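Local coordinates for peptidase M16 domain protein (PDB 4XEA) that probably cleaves peptides as a metal-dependent protease of the M16 family and binds a nickel ion at its metal site, at residues A33-R38 / G110-F115; D74-F79 / A84-Y89; V19-P24 / R372-Y377; T95-S100 / D114-I119. All coordinates share one frame; numbering follows the deposited sequence. Where two conformers were deposited one is given.

In the fold
All four contacts join a helix to the six-stranded mixed sheet of the first half of the chain. Contacts 1 and 4 share helix 105-116 and reach the neighbouring strands 31-37 and 95-101; their touching residues are all buried, and their centres lie about 4 Å apart. Contact 2 continues on the same side to strand 84-90, outermost in the sheet within this chain, where two of five touching residues are exposed and bonds to backbone atoms and water join the apolar packing. Contact 3, also buried, places helix 367-379 against the opposite face. Contacts 1 and 4 pack aliphatic and aromatic groups beside a sodium ion, whereas contact 3 sets a threonine over an indole.

Contact 1: residues A33-R38 / G110-F115; sequences AMFATR and GTLLDF. With NA (sodium ion), chain B.
Leu-113 reaches over one face of the Phe-35 ring, and this meeting is the tightly packed end of the contact. Its CD2 lies 4.1 Å from the ring centroid and 22° off the ring normal, a CH-pi approach displaced toward the rim, with CE2 of Phe-35 the nearest ring atom to Leu-113 CD2 at 3.8 Å. The two side chains cross at about a right angle. Phe-35 gets there because its CG stands anti to the backbone N (chi1 -168°), which carries the ring across toward the helix. Behind the ring, Phe-35 CB sits 3.9 Å from Leu-112 CD2, and the same methyl reaches Ala-33 CB at 4.2 Å, so one leucine bridges two alternate residues of the strand. The carbonyl oxygen of Leu-112 lies at the ring edge, 4.0 Å from Phe-35 CD2. Strand and helix run nearly parallel, with segment axes 9.4 Å apart at closest approach, yet on the strand side the segments touch through Ala-33 and Phe-35, and beyond Phe-35 the strand leads away from the helix to the partly exposed Arg-38. The helix has its own looser flank, where partly exposed Asp-114 pairs with Lys-218, and its end contributes Phe-115 O to the sodium ion at 2.1 Å. Within the sheet, strand 31-37 lies between strands 95-101 and 194-200, Phe-35 exchanging backbone hydrogen bonds with Tyr-97; helix 105-116 covers one face, while Met-34 and Ala-36 pack against helix 367-379 on the other.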
loop_
_atom_site.group_PDB
_atom_site.type_symbol
_atom_site.label_atom_id
_atom_site.label_comp_id
_atom_site.label_asym_id
_atom_site.label_seq_id
_atom_site.Cartn_x
_atom_site.Cartn_y
_atom_site.Cartn_z
ATOM N N ALA A 33 17.120 3.732 3.744
ATOM C CA ALA A 33 18.015 3.680 4.900
ATOM C C ALA A 33 17.178 3.785 6.183
ATOM O O ALA A 33 16.269 4.614 6.255
ATOM C CB ALA A 33 18.994 4.848 4.806
HETATM N N MSE A 34 17.517 2.999 7.213
HETATM C CA MSE A 34 16.790 3.073 8.473
HETATM C C MSE A 34 17.775 2.999 9.650
HETATM O O MSE A 34 18.666 2.134 9.657
HETATM C CB MSE A 34 15.764 1.932 8.561
HETATM C CG MSE A 34 15.000 1.820 9.929
HETATM SE SE MSE A 34 13.539 0.510 9.969
HETATM C CE MSE A 34 12.191 1.406 8.866
ATOM N N PHE A 35 17.621 3.947 10.584
ATOM C CA PHE A 35 18.385 4.028 11.822
ATOM C C PHE A 35 17.372 3.815 12.969
ATOM O O PHE A 35 16.460 4.622 13.127
ATOM C CB PHE A 35 19.029 5.434 11.890
ATOM C CG PHE A 35 20.083 5.623 12.963
ATOM C CD1 PHE A 35 20.786 4.570 13.518
ATOM C CD2 PHE A 35 20.434 6.915 13.335
ATOM C CE1 PHE A 35 21.772 4.795 14.495
ATOM C CE2 PHE A 35 21.435 7.150 14.295
ATOM C CZ PHE A 35 22.085 6.083 14.876
ATOM N N ALA A 36 17.490 2.716 13.716
ATOM C CA ALA A 36 16.492 2.357 14.734
ATOM C C ALA A 36 17.090 2.064 16.057
ATOM O O ALA A 36 18.253 1.623 16.131
ATOM C CB ALA A 36 15.657 1.173 14.280
ATOM N N THR A 37 16.276 2.269 17.099
ATOM C CA THR A 37 16.701 2.011 18.482
ATOM C C THR A 37 15.852 0.916 19.108
ATOM O O THR A 37 14.645 0.844 18.871
ATOM C CB THR A 37 16.647 3.279 19.361
ATOM O OG1 THR A 37 16.957 2.954 20.719
ATOM C CG2 THR A 37 15.271 3.893 19.282
ATOM N N ARG A 38 16.512 0.050 19.886
ATOM C CA ARG A 38 15.839 -0.965 20.717
ATOM C C ARG A 38 15.189 -0.313 21.962
ATOM O O ARG A 38 15.627 -0.515 23.119
ATOM C CB ARG A 38 16.838 -2.030 21.136
ATOM C CG ARG A 38 16.231 -3.276 21.716
ATOM C CD ARG A 38 17.290 -4.295 22.151
ATOM N NE ARG A 38 18.155 -4.849 21.083
ATOM C CZ ARG A 38 19.383 -4.425 20.759
ATOM N NH1 ARG A 38 19.929 -3.358 21.341
ATOM N NH2 ARG A 38 20.064 -5.069 19.803
ATOM N N GLY A 110 24.494 11.104 6.431
ATOM C CA GLY A 110 25.024 12.098 7.377
ATOM C C GLY A 110 23.913 12.839 8.121
ATOM O O GLY A 110 23.965 12.989 9.339
ATOM N N THR A 111 22.892 13.280 7.400
ATOM C CA THR A 111 21.765 13.973 8.013
ATOM C C THR A 111 20.983 13.029 8.950
ATOM O O THR A 111 20.539 13.426 10.039
ATOM C CB THR A 111 20.831 14.514 6.924
ATOM O OG1 THR A 111 21.588 15.299 5.968
ATOM C CG2 THR A 111 19.701 15.340 7.550
ATOM N N LEU A 112 20.839 11.774 8.524
ATOM C CA LEU A 112 20.110 10.767 9.316
ATOM C C LEU A 112 20.844 10.534 10.643
ATOM O O LEU A 112 20.247 10.581 11.715
ATOM C CB LEU A 112 19.957 9.464 8.517
ATOM C CG LEU A 112 19.220 8.325 9.241
ATOM C CD1 LEU A 112 17.815 8.735 9.625
ATOM C CD2 LEU A 112 19.241 7.084 8.385
ATOM N N LEU A 113 22.144 10.289 10.570
ATOM C CA LEU A 113 22.917 10.076 11.802
ATOM C C LEU A 113 22.821 11.320 12.673
ATOM O O LEU A 113 22.514 11.225 13.856
ATOM C CB LEU A 113 24.377 9.740 11.505
ATOM C CG LEU A 113 24.630 8.379 10.857
ATOM C CD1 LEU A 113 26.050 8.306 10.283
ATOM C CD2 LEU A 113 24.351 7.234 11.856
ATOM N N ASP A 114 23.089 12.482 12.082
ATOM C CA ASP A 114 23.132 13.757 12.824
ATOM C C ASP A 114 21.833 14.085 13.569
ATOM O O ASP A 114 21.865 14.429 14.753
ATOM C CB ASP A 114 23.501 14.905 11.879
ATOM C CG ASP A 114 24.945 14.833 11.405
ATOM O OD1 ASP A 114 25.752 14.025 11.950
ATOM O OD2 ASP A 114 25.267 15.607 10.502
ATOM N N PHE A 115 20.678 13.959 12.917
ATOM C CA PHE A 115 19.435 14.404 13.582
ATOM C C PHE A 115 18.915 13.411 14.644
ATOM O O PHE A 115 18.169 13.786 15.548
ATOM C CB PHE A 115 18.356 14.839 12.559
ATOM C CG PHE A 115 17.278 13.804 12.254
ATOM C CD1 PHE A 115 16.160 13.684 13.062
ATOM C CD2 PHE A 115 17.350 13.015 11.105
ATOM C CE1 PHE A 115 15.134 12.756 12.757
ATOM C CE2 PHE A 115 16.359 12.095 10.796
ATOM C CZ PHE A 115 15.244 11.959 11.626
HETATM NA NA NA B . 17.391 15.400 16.661
HETATM O O HOH W 1 18.156 17.315 15.620
HETATM O O HOH W 2 15.918 16.904 18.078
#

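Contact 2: residues D74-F79 / A84-Y89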
loop_
_atom_site.group_PDB
_atom_site.type_symbol
_atom_site.label_atom_id
_atom_site.label_comp_id
_atom_site.label_asym_id
_atom_site.label_seq_id
_atom_site.Cartn_x
_atom_site.Cartn_y
_atom_site.Cartn_z
ATOM N N ASP A 74 15.939 22.652 8.976
ATOM C CA ASP A 74 14.625 22.017 8.672
ATOM C C ASP A 74 15.024 20.630 8.194
ATOM O O ASP A 74 15.521 20.465 7.063
ATOM C CB ASP A 74 13.872 22.796 7.557
ATOM C CG ASP A 74 12.532 22.144 7.111
ATOM O OD1 ASP A 74 12.241 20.957 7.368
ATOM O OD2 ASP A 74 11.760 22.868 6.440
ATOM N N VAL A 75 14.815 19.631 9.051
ATOM C CA VAL A 75 15.339 18.311 8.780
ATOM C C VAL A 75 14.714 17.715 7.534
ATOM O O VAL A 75 15.414 17.101 6.732
ATOM C CB VAL A 75 15.216 17.377 9.994
ATOM C CG1 VAL A 75 15.448 15.935 9.578
ATOM C CG2 VAL A 75 16.226 17.806 11.082
ATOM N N PHE A 76 13.414 17.935 7.352
ATOM C CA PHE A 76 12.687 17.367 6.207
ATOM C C PHE A 76 13.162 17.974 4.895
ATOM O O PHE A 76 13.278 17.263 3.885
ATOM C CB PHE A 76 11.164 17.568 6.352
ATOM C CG PHE A 76 10.554 16.766 7.464
ATOM C CD1 PHE A 76 10.202 15.431 7.264
ATOM C CD2 PHE A 76 10.336 17.337 8.713
ATOM C CE1 PHE A 76 9.642 14.672 8.295
ATOM C CE2 PHE A 76 9.777 16.595 9.744
ATOM C CZ PHE A 76 9.432 15.252 9.538
ATOM N N ALA A 77 13.434 19.280 4.910
ATOM C CA ALA A 77 13.910 19.976 3.724
ATOM C C ALA A 77 15.353 19.610 3.382
ATOM O O ALA A 77 15.713 19.567 2.217
ATOM C CB ALA A 77 13.768 21.489 3.887
ATOM N N ARG A 78 16.168 19.327 4.393
ATOM C CA ARG A 78 17.551 18.896 4.164
ATOM C C ARG A 78 17.598 17.626 3.307
ATOM O O ARG A 78 18.377 17.548 2.362
ATOM C CB ARG A 78 18.288 18.696 5.510
ATOM C CG ARG A 78 19.770 18.219 5.430
ATOM C CD ARG A 78 20.645 19.129 4.569
ATOM N NE ARG A 78 20.629 20.513 5.046
ATOM C CZ ARG A 78 21.489 21.030 5.921
ATOM N NH1 ARG A 78 22.474 20.300 6.428
ATOM N NH2 ARG A 78 21.362 22.296 6.290
ATOM N N PHE A 79 16.743 16.649 3.611
ATOM C CA PHE A 79 16.574 15.477 2.745
ATOM C C PHE A 79 15.961 15.821 1.397
ATOM O O PHE A 79 16.419 15.322 0.369
ATOM C CB PHE A 79 15.660 14.439 3.396
ATOM C CG PHE A 79 16.280 13.770 4.565
ATOM C CD1 PHE A 79 17.138 12.716 4.387
ATOM C CD2 PHE A 79 16.021 14.220 5.830
ATOM C CE1 PHE A 79 17.745 12.128 5.471
ATOM C CE2 PHE A 79 16.586 13.623 6.916
ATOM C CZ PHE A 79 17.457 12.587 6.739
ATOM N N ALA A 84 15.577 13.115 -1.427
ATOM C CA ALA A 84 15.162 12.046 -0.513
ATOM C C ALA A 84 14.063 12.591 0.357
ATOM O O ALA A 84 13.853 13.805 0.400
ATOM C CB ALA A 84 16.341 11.560 0.366
ATOM N N SER A 85 13.370 11.697 1.048
ATOM C CA SER A 85 12.417 12.106 2.080
ATOM C C SER A 85 12.489 11.173 3.283
ATOM O O SER A 85 12.803 9.990 3.146
ATOM C CB SER A 85 10.996 12.166 1.527
ATOM O OG SER A 85 10.452 10.872 1.455
ATOM N N VAL A 86 12.163 11.727 4.451
ATOM C CA VAL A 86 12.439 11.104 5.742
ATOM C C VAL A 86 11.121 10.970 6.504
ATOM O O VAL A 86 10.207 11.776 6.330
ATOM C CB VAL A 86 13.461 11.930 6.571
ATOM C CG1 VAL A 86 12.887 13.272 6.961
ATOM C CG2 VAL A 86 13.916 11.168 7.837
ATOM N N ASP A 87 11.010 9.915 7.319
ATOM C CA ASP A 87 9.840 9.743 8.170
ATOM C C ASP A 87 10.291 8.927 9.377
ATOM O O ASP A 87 11.488 8.615 9.513
ATOM C CB ASP A 87 8.715 9.100 7.356
ATOM C CG ASP A 87 7.308 9.394 7.917
ATOM O OD1 ASP A 87 7.155 9.952 9.033
ATOM O OD2 ASP A 87 6.350 9.038 7.220
ATOM N N ALA A 88 9.371 8.650 10.289
ATOM C CA ALA A 88 9.698 7.834 11.452
ATOM C C ALA A 88 8.425 7.140 11.947
ATOM O O ALA A 88 7.344 7.511 11.555
ATOM C CB ALA A 88 10.301 8.691 12.522
ATOM N N TYR A 89 8.588 6.141 12.802
ATOM C CA TYR A 89 7.499 5.572 13.559
ATOM C C TYR A 89 8.021 5.041 14.904
ATOM O O TYR A 89 9.215 4.792 15.078
ATOM C CB TYR A 89 6.719 4.480 12.741
ATOM C CG TYR A 89 7.529 3.198 12.489
ATOM C CD1 TYR A 89 7.685 2.249 13.492
ATOM C CD2 TYR A 89 8.164 2.967 11.264
ATOM C CE1 TYR A 89 8.438 1.079 13.287
ATOM C CE2 TYR A 89 8.911 1.816 11.048
ATOM C CZ TYR A 89 9.044 0.869 12.070
ATOM O OH TYR A 89 9.777 -0.266 11.878
HETATM O O HOH W 3 11.987 14.755 3.895
#
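Val-86 is the apolar centre, held between the rings of Phe-79 and Phe-76. Its CB stands over one face of the Phe-79 ring, 3.7 Å from the centroid and 22° off the normal, a close CH-pi approach shifted toward the rim. From there CG1 serves both aromatics, lying 3.5 Å from Phe-79 CD2 and equally 3.5 Å from Phe-76 CD1. That double contact follows from the rotamer, which places CG1 between the backbone N and the carbonyl carbon (chi1 66°), while CG2 continues over the far part of the Phe-79 ring. Farther out, the methyl of Ala-84 lies at the edge of the Phe-79 ring, with the two CB atoms of Phe-79 and Ala-84 4.2 Å apart; Val-75 CG1 occupies another part of that edge. The polar margin is made by the backbone. Ala-84 N donates to Phe-79 O at 3.0 Å, in a bent bond (N-H...O 135°) that arrives from above the carbonyl plane and closes the short connection from helix to strand. A water links the next level, donating to Phe-76 O at 2.8 Å and accepting from Val-86 N at 3.1 Å. At the helix start, Asp-74 is the N-cap, its OD1 taking a weak bond from Ala-77 N. Strand 84-90 is an outermost strand of the sheet within this chain and is paired antiparallel with strand 95-101, through Ser-85 with Ser-100 and Asp-87 with Tyr-98; Phe-79 also leans on Thr-111 of helix 105-116, and Phe-76 stacks on Phe-68.

Contact 3: residues V19-P24 / R372-Y377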
loop_
_atom_site.group_PDB
_atom_site.type_symbol
_atom_site.label_atom_id
_atom_site.label_comp_id
_atom_site.label_asym_id
_atom_site.label_seq_id
_atom_site.Cartn_x
_atom_site.Cartn_y
_atom_site.Cartn_z
ATOM N N VAL A 19 25.851 -1.261 15.087
ATOM C CA VAL A 19 25.904 -2.283 14.033
ATOM C C VAL A 19 25.362 -1.658 12.749
ATOM O O VAL A 19 24.326 -1.016 12.764
ATOM C CB VAL A 19 25.107 -3.557 14.457
ATOM C CG1 VAL A 19 24.866 -4.514 13.280
ATOM C CG2 VAL A 19 25.848 -4.304 15.605
ATOM N N VAL A 20 26.085 -1.862 11.643
ATOM C CA VAL A 20 25.727 -1.350 10.354
ATOM C C VAL A 20 25.626 -2.520 9.394
ATOM O O VAL A 20 26.491 -3.401 9.391
ATOM C CB VAL A 20 26.760 -0.350 9.771
ATOM C CG1 VAL A 20 26.271 0.211 8.361
ATOM C CG2 VAL A 20 27.032 0.816 10.738
ATOM N N THR A 21 24.574 -2.516 8.567
ATOM C CA THR A 21 24.428 -3.493 7.482
ATOM C C THR A 21 24.106 -2.752 6.200
ATOM O O THR A 21 23.101 -2.046 6.146
ATOM C CB THR A 21 23.314 -4.508 7.781
ATOM O OG1 THR A 21 23.757 -5.404 8.839
ATOM C CG2 THR A 21 22.979 -5.323 6.525
ATOM N N LEU A 22 24.963 -2.900 5.186
ATOM C CA LEU A 22 24.763 -2.278 3.890
ATOM C C LEU A 22 24.481 -3.367 2.856
ATOM O O LEU A 22 25.141 -4.408 2.834
ATOM C CB LEU A 22 25.989 -1.465 3.456
ATOM C CG LEU A 22 26.536 -0.376 4.388
ATOM C CD1 LEU A 22 27.852 0.246 3.809
ATOM C CD2 LEU A 22 25.502 0.703 4.693
HETATM N N MSE A 23 23.470 -3.135 2.028
HETATM C CA MSE A 23 23.104 -4.042 0.940
HETATM C C MSE A 23 23.071 -3.292 -0.403
HETATM O O MSE A 23 21.999 -2.949 -0.909
HETATM C CB MSE A 23 21.729 -4.675 1.236
HETATM C CG MSE A 23 21.764 -5.703 2.357
HETATM SE SE MSE A 23 19.954 -6.241 2.846
HETATM C CE MSE A 23 19.578 -4.775 4.084
ATOM N N PRO A 24 24.251 -3.037 -1.003
ATOM C CA PRO A 24 24.274 -2.311 -2.269
ATOM C C PRO A 24 23.650 -3.109 -3.425
ATOM O O PRO A 24 23.919 -4.288 -3.571
ATOM C CB PRO A 24 25.777 -2.061 -2.501
ATOM C CG PRO A 24 26.485 -3.098 -1.680
ATOM C CD PRO A 24 25.603 -3.346 -0.499
ATOM N N ARG A 372 13.722 -2.991 6.728
ATOM C CA ARG A 372 12.798 -3.068 7.866
ATOM C C ARG A 372 12.965 -4.384 8.614
ATOM O O ARG A 372 13.064 -4.419 9.839
ATOM C CB ARG A 372 11.337 -2.949 7.401
ATOM C CG ARG A 372 10.573 -1.690 7.856
ATOM C CD ARG A 372 9.091 -1.688 7.418
ATOM N NE ARG A 372 8.532 -3.037 7.261
ATOM C CZ ARG A 372 8.168 -3.563 6.092
ATOM N NH1 ARG A 372 8.283 -2.855 4.973
ATOM N NH2 ARG A 372 7.685 -4.794 6.035
ATOM N N ASN A 373 12.996 -5.475 7.865
ATOM C CA ASN A 373 13.159 -6.798 8.480
ATOM C C ASN A 373 14.530 -7.100 9.067
ATOM O O ASN A 373 14.624 -7.701 10.152
ATOM C CB ASN A 373 12.670 -7.858 7.540
ATOM C CG ASN A 373 11.169 -7.836 7.460
ATOM O OD1 ASN A 373 10.533 -8.375 8.315
ATOM N ND2 ASN A 373 10.610 -7.088 6.533
ATOM N N TRP A 374 15.588 -6.631 8.426
ATOM C CA TRP A 374 16.937 -6.786 8.992
ATOM C C TRP A 374 16.969 -6.087 10.345
ATOM O O TRP A 374 17.374 -6.676 11.377
ATOM C CB TRP A 374 18.048 -6.220 8.070
ATOM C CG TRP A 374 19.311 -6.977 8.237
ATOM C CD1 TRP A 374 19.766 -7.941 7.408
ATOM C CD2 TRP A 374 20.274 -6.862 9.296
ATOM N NE1 TRP A 374 20.947 -8.436 7.861
ATOM C CE2 TRP A 374 21.255 -7.833 9.059
ATOM C CE3 TRP A 374 20.377 -6.067 10.448
ATOM C CZ2 TRP A 374 22.383 -8.003 9.896
ATOM C CZ3 TRP A 374 21.494 -6.245 11.315
ATOM C CH2 TRP A 374 22.451 -7.226 11.053
ATOM N N VAL A 375 16.453 -4.856 10.350
ATOM C CA VAL A 375 16.380 -4.054 11.578
ATOM C C VAL A 375 15.598 -4.749 12.683
ATOM O O VAL A 375 16.052 -4.847 13.837
ATOM C CB VAL A 375 15.722 -2.696 11.341
ATOM C CG1 VAL A 375 15.411 -2.036 12.669
ATOM C CG2 VAL A 375 16.642 -1.770 10.449
ATOM N N THR A 376 14.399 -5.181 12.314
ATOM C CA THR A 376 13.456 -5.738 13.266
ATOM C C THR A 376 13.952 -7.019 13.913
ATOM O O THR A 376 13.909 -7.144 15.132
ATOM C CB THR A 376 12.033 -5.906 12.615
ATOM O OG1 THR A 376 11.519 -4.592 12.361
ATOM C CG2 THR A 376 11.098 -6.552 13.600
ATOM N N TYR A 377 14.405 -7.975 13.122
ATOM C CA TYR A 377 14.925 -9.222 13.682
ATOM C C TYR A 377 16.225 -9.021 14.465
ATOM O O TYR A 377 16.445 -9.658 15.494
ATOM C CB TYR A 377 15.094 -10.283 12.585
ATOM C CG TYR A 377 13.753 -10.846 12.078
ATOM C CD1 TYR A 377 12.800 -11.305 12.997
ATOM C CD2 TYR A 377 13.436 -10.932 10.720
ATOM C CE1 TYR A 377 11.608 -11.816 12.606
ATOM C CE2 TYR A 377 12.195 -11.495 10.299
ATOM C CZ TYR A 377 11.298 -11.915 11.276
ATOM O OH TYR A 377 10.055 -12.450 11.000
#
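Thr-21 lies over one face of the Trp-374 indole, and its two branches are divided between the two rings. CB is set back over the shared bond, 4.1 Å from both CE2 and CD2 of Trp-374. The hydroxyl branch goes to the six-membered ring: OG1 stands 3.0 Å above the indole plane, shifted toward the rim, with Trp-374 CZ2 at 3.1 Å and Trp-374 CH2 at 3.2 Å from it. The methyl branch goes to the five-membered ring, CG2 lying 4.0 Å from that centroid and only 12° off its normal, a well-centred CH-pi approach. This division follows from chi1 of -72°, which turns OG1 anti to the carbonyl carbon and CG2 anti to the backbone N. The hydroxyl is not left to the ring face alone, since OG1 hydrogen-bonds to Thr-11 OG1 on the adjoining strand 10-13. Val-19, two residues earlier, adds its CG1 at 4.3 Å from Trp-374 CH2. Replacing Trp-374 with an alanine would probably open a gap between helix and sheet, with Thr-21 losing the ring face it lies over, Val-19 an apolar neighbour, and Phe-385 its edge-to-face partner. On the helix itself, Thr-376 N and Thr-376 OG1 both bond to Arg-372 O, from opposite faces of its carbonyl plane. Helix 367-379 lies in the sequence between strands 314-321 and 415-422 of the five-stranded sheet, yet packs on the six-stranded one, joining two alpha/beta halves in a manner consistent with the M16 fold.

Contact 4: residues T95-S100 / D114-I119; sequences TAYYFS and DFVQSI. With NA (sodium ion), chain B.
The rings of Tyr-97 and Phe-115 meet at nearly a right angle, their planes at 86° and their centroids 5.8 Å apart, with Tyr-97 CD1 3.9 Å from Phe-115 CZ. The setting is the alpha/beta layer of an M16 peptidase domain, in which strand 95-101 runs through a turn into helix 105-116, and the helix folds back over the sheet. Val-116 fills the angle between the rings. Its CG2 lies over the centre of one face of Phe-115, 3.8 Å above that plane, and also approaches Tyr-97 off-centre, 4.2 Å from the centroid and 30° off the normal, with Tyr-97 CG its nearest atom at 3.7 Å. Phe-115 has Thr-111 O in plane at its edge and meets Phe-68 as well. For Tyr-97, chi1 of -54° sets CG anti to the carbonyl carbon, and the ring extends past Val-116 until its OH hydrogen-bonds to Tyr-189 OH. A leucine at Tyr-97 would probably leave Tyr-189 OH without this partner and take one aromatic neighbour from Phe-115. Tyr-97 also touches Glu-64, which lies in the HxxEH motif of M16 peptidases (His-61 to His-65), whose two histidines bind the nickel ion with Glu-136; this contact therefore backs onto the metal-site helix 59-66. Past the helix end the chain turns round the sodium ion, which binds Ser-118 O at 2.3 Å together with Phe-115 O, Met-67 O and two waters, water 1 at 2.3 Å and water 2 at 2.5 Å.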
loop_
_atom_site.group_PDB
_atom_site.type_symbol
_atom_site.label_atom_id
_atom_site.label_comp_id
_atom_site.label_asym_id
_atom_site.label_seq_id
_atom_site.Cartn_x
_atom_site.Cartn_y
_atom_site.Cartn_z
ATOM N N THR A 95 11.855 2.166 17.914
ATOM C CA THR A 95 11.568 3.411 17.226
ATOM C C THR A 95 12.525 3.495 16.041
ATOM O O THR A 95 13.738 3.212 16.174
ATOM C CB THR A 95 11.801 4.657 18.143
ATOM O OG1 THR A 95 11.202 4.460 19.432
ATOM C CG2 THR A 95 11.217 5.914 17.511
ATOM N N ALA A 96 11.969 3.852 14.882
ATOM C CA ALA A 96 12.701 3.865 13.613
ATOM C C ALA A 96 12.605 5.214 12.891
ATOM O O ALA A 96 11.524 5.832 12.847
ATOM C CB ALA A 96 12.184 2.768 12.688
ATOM N N TYR A 97 13.756 5.618 12.324
ATOM C CA TYR A 97 13.940 6.804 11.485
ATOM C C TYR A 97 14.485 6.362 10.123
ATOM O O TYR A 97 15.454 5.586 10.041
ATOM C CB TYR A 97 14.896 7.795 12.174
ATOM C CG TYR A 97 14.434 8.147 13.586
ATOM C CD1 TYR A 97 13.588 9.228 13.798
ATOM C CD2 TYR A 97 14.757 7.338 14.686
ATOM C CE1 TYR A 97 13.102 9.534 15.034
ATOM C CE2 TYR A 97 14.276 7.651 15.974
ATOM C CZ TYR A 97 13.444 8.745 16.133
ATOM O OH TYR A 97 12.951 9.081 17.371
ATOM N N TYR A 98 13.857 6.821 9.027
ATOM C CA TYR A 98 14.230 6.270 7.726
ATOM C C TYR A 98 14.027 7.259 6.601
ATOM O O TYR A 98 13.187 8.150 6.722
ATOM C CB TYR A 98 13.445 4.994 7.471
ATOM C CG TYR A 98 11.927 5.148 7.450
ATOM C CD1 TYR A 98 11.253 5.296 6.253
ATOM C CD2 TYR A 98 11.174 5.126 8.634
ATOM C CE1 TYR A 98 9.859 5.434 6.210
ATOM C CE2 TYR A 98 9.770 5.242 8.603
ATOM C CZ TYR A 98 9.133 5.391 7.391
ATOM O OH TYR A 98 7.776 5.552 7.343
ATOM N N PHE A 99 14.842 7.134 5.545
ATOM C CA PHE A 99 14.653 7.908 4.354
ATOM C C PHE A 99 14.681 7.000 3.151
ATOM O O PHE A 99 15.175 5.873 3.191
ATOM C CB PHE A 99 15.711 9.053 4.225
ATOM C CG PHE A 99 17.111 8.598 3.867
ATOM C CD1 PHE A 99 17.447 8.278 2.562
ATOM C CD2 PHE A 99 18.110 8.554 4.842
ATOM C CE1 PHE A 99 18.739 7.879 2.231
ATOM C CE2 PHE A 99 19.411 8.160 4.515
ATOM C CZ PHE A 99 19.724 7.818 3.215
ATOM N N SER A 100 14.142 7.505 2.062
ATOM C CA SER A 100 14.425 6.948 0.762
ATOM C C SER A 100 14.740 8.083 -0.226
ATOM O O SER A 100 14.206 9.184 -0.118
ATOM C CB SER A 100 13.265 6.108 0.305
ATOM O OG SER A 100 12.195 6.942 -0.014
ATOM N N ASP A 114 23.089 12.482 12.082
ATOM C CA ASP A 114 23.132 13.757 12.824
ATOM C C ASP A 114 21.833 14.085 13.569
ATOM O O ASP A 114 21.865 14.429 14.753
ATOM C CB ASP A 114 23.501 14.905 11.879
ATOM C CG ASP A 114 24.945 14.833 11.405
ATOM O OD1 ASP A 114 25.752 14.025 11.950
ATOM O OD2 ASP A 114 25.267 15.607 10.502
ATOM N N PHE A 115 20.678 13.959 12.917
ATOM C CA PHE A 115 19.435 14.404 13.582
ATOM C C PHE A 115 18.915 13.411 14.644
ATOM O O PHE A 115 18.169 13.786 15.548
ATOM C CB PHE A 115 18.356 14.839 12.559
ATOM C CG PHE A 115 17.278 13.804 12.254
ATOM C CD1 PHE A 115 16.160 13.684 13.062
ATOM C CD2 PHE A 115 17.350 13.015 11.105
ATOM C CE1 PHE A 115 15.134 12.756 12.757
ATOM C CE2 PHE A 115 16.359 12.095 10.796
ATOM C CZ PHE A 115 15.244 11.959 11.626
ATOM N N VAL A 116 19.323 12.157 14.552
ATOM C CA VAL A 116 18.939 11.165 15.550
ATOM C C VAL A 116 19.913 11.187 16.750
ATOM O O VAL A 116 19.510 10.839 17.867
ATOM C CB VAL A 116 18.847 9.785 14.895
ATOM C CG1 VAL A 116 18.527 8.680 15.917
ATOM C CG2 VAL A 116 17.751 9.818 13.758
ATOM N N GLN A 117 21.165 11.617 16.525
ATOM C CA GLN A 117 22.204 11.625 17.581
ATOM C C GLN A 117 22.310 12.930 18.372
ATOM O O GLN A 117 23.194 13.067 19.222
ATOM C CB GLN A 117 23.571 11.204 17.004
ATOM C CG GLN A 117 23.600 9.717 16.682
ATOM C CD GLN A 117 24.868 9.218 16.050
ATOM O OE1 GLN A 117 25.569 9.916 15.237
ATOM N NE2 GLN A 117 25.191 7.977 16.397
ATOM N N SER A 118 21.429 13.896 18.100
ATOM C CA SER A 118 21.267 15.063 18.986
ATOM C C SER A 118 19.803 15.307 19.220
ATOM O O SER A 118 18.983 15.082 18.331
ATOM C CB SER A 118 21.879 16.338 18.382
ATOM O OG SER A 118 23.224 16.136 18.043
ATOM N N ILE A 119 19.451 15.787 20.402
ATOM C CA ILE A 119 18.045 16.125 20.658
ATOM C C ILE A 119 18.012 17.532 21.161
ATOM O O ILE A 119 18.942 17.952 21.851
ATOM C CB ILE A 119 17.373 15.219 21.690
ATOM C CG1 ILE A 119 15.857 15.398 21.580
ATOM C CG2 ILE A 119 17.891 15.518 23.097
ATOM C CD1 ILE A 119 15.025 14.384 22.278
HETATM NA NA NA B . 17.391 15.400 16.661
HETATM O O HOH W 1 18.156 17.315 15.620
HETATM O O HOH W 2 15.918 16.904 18.078
#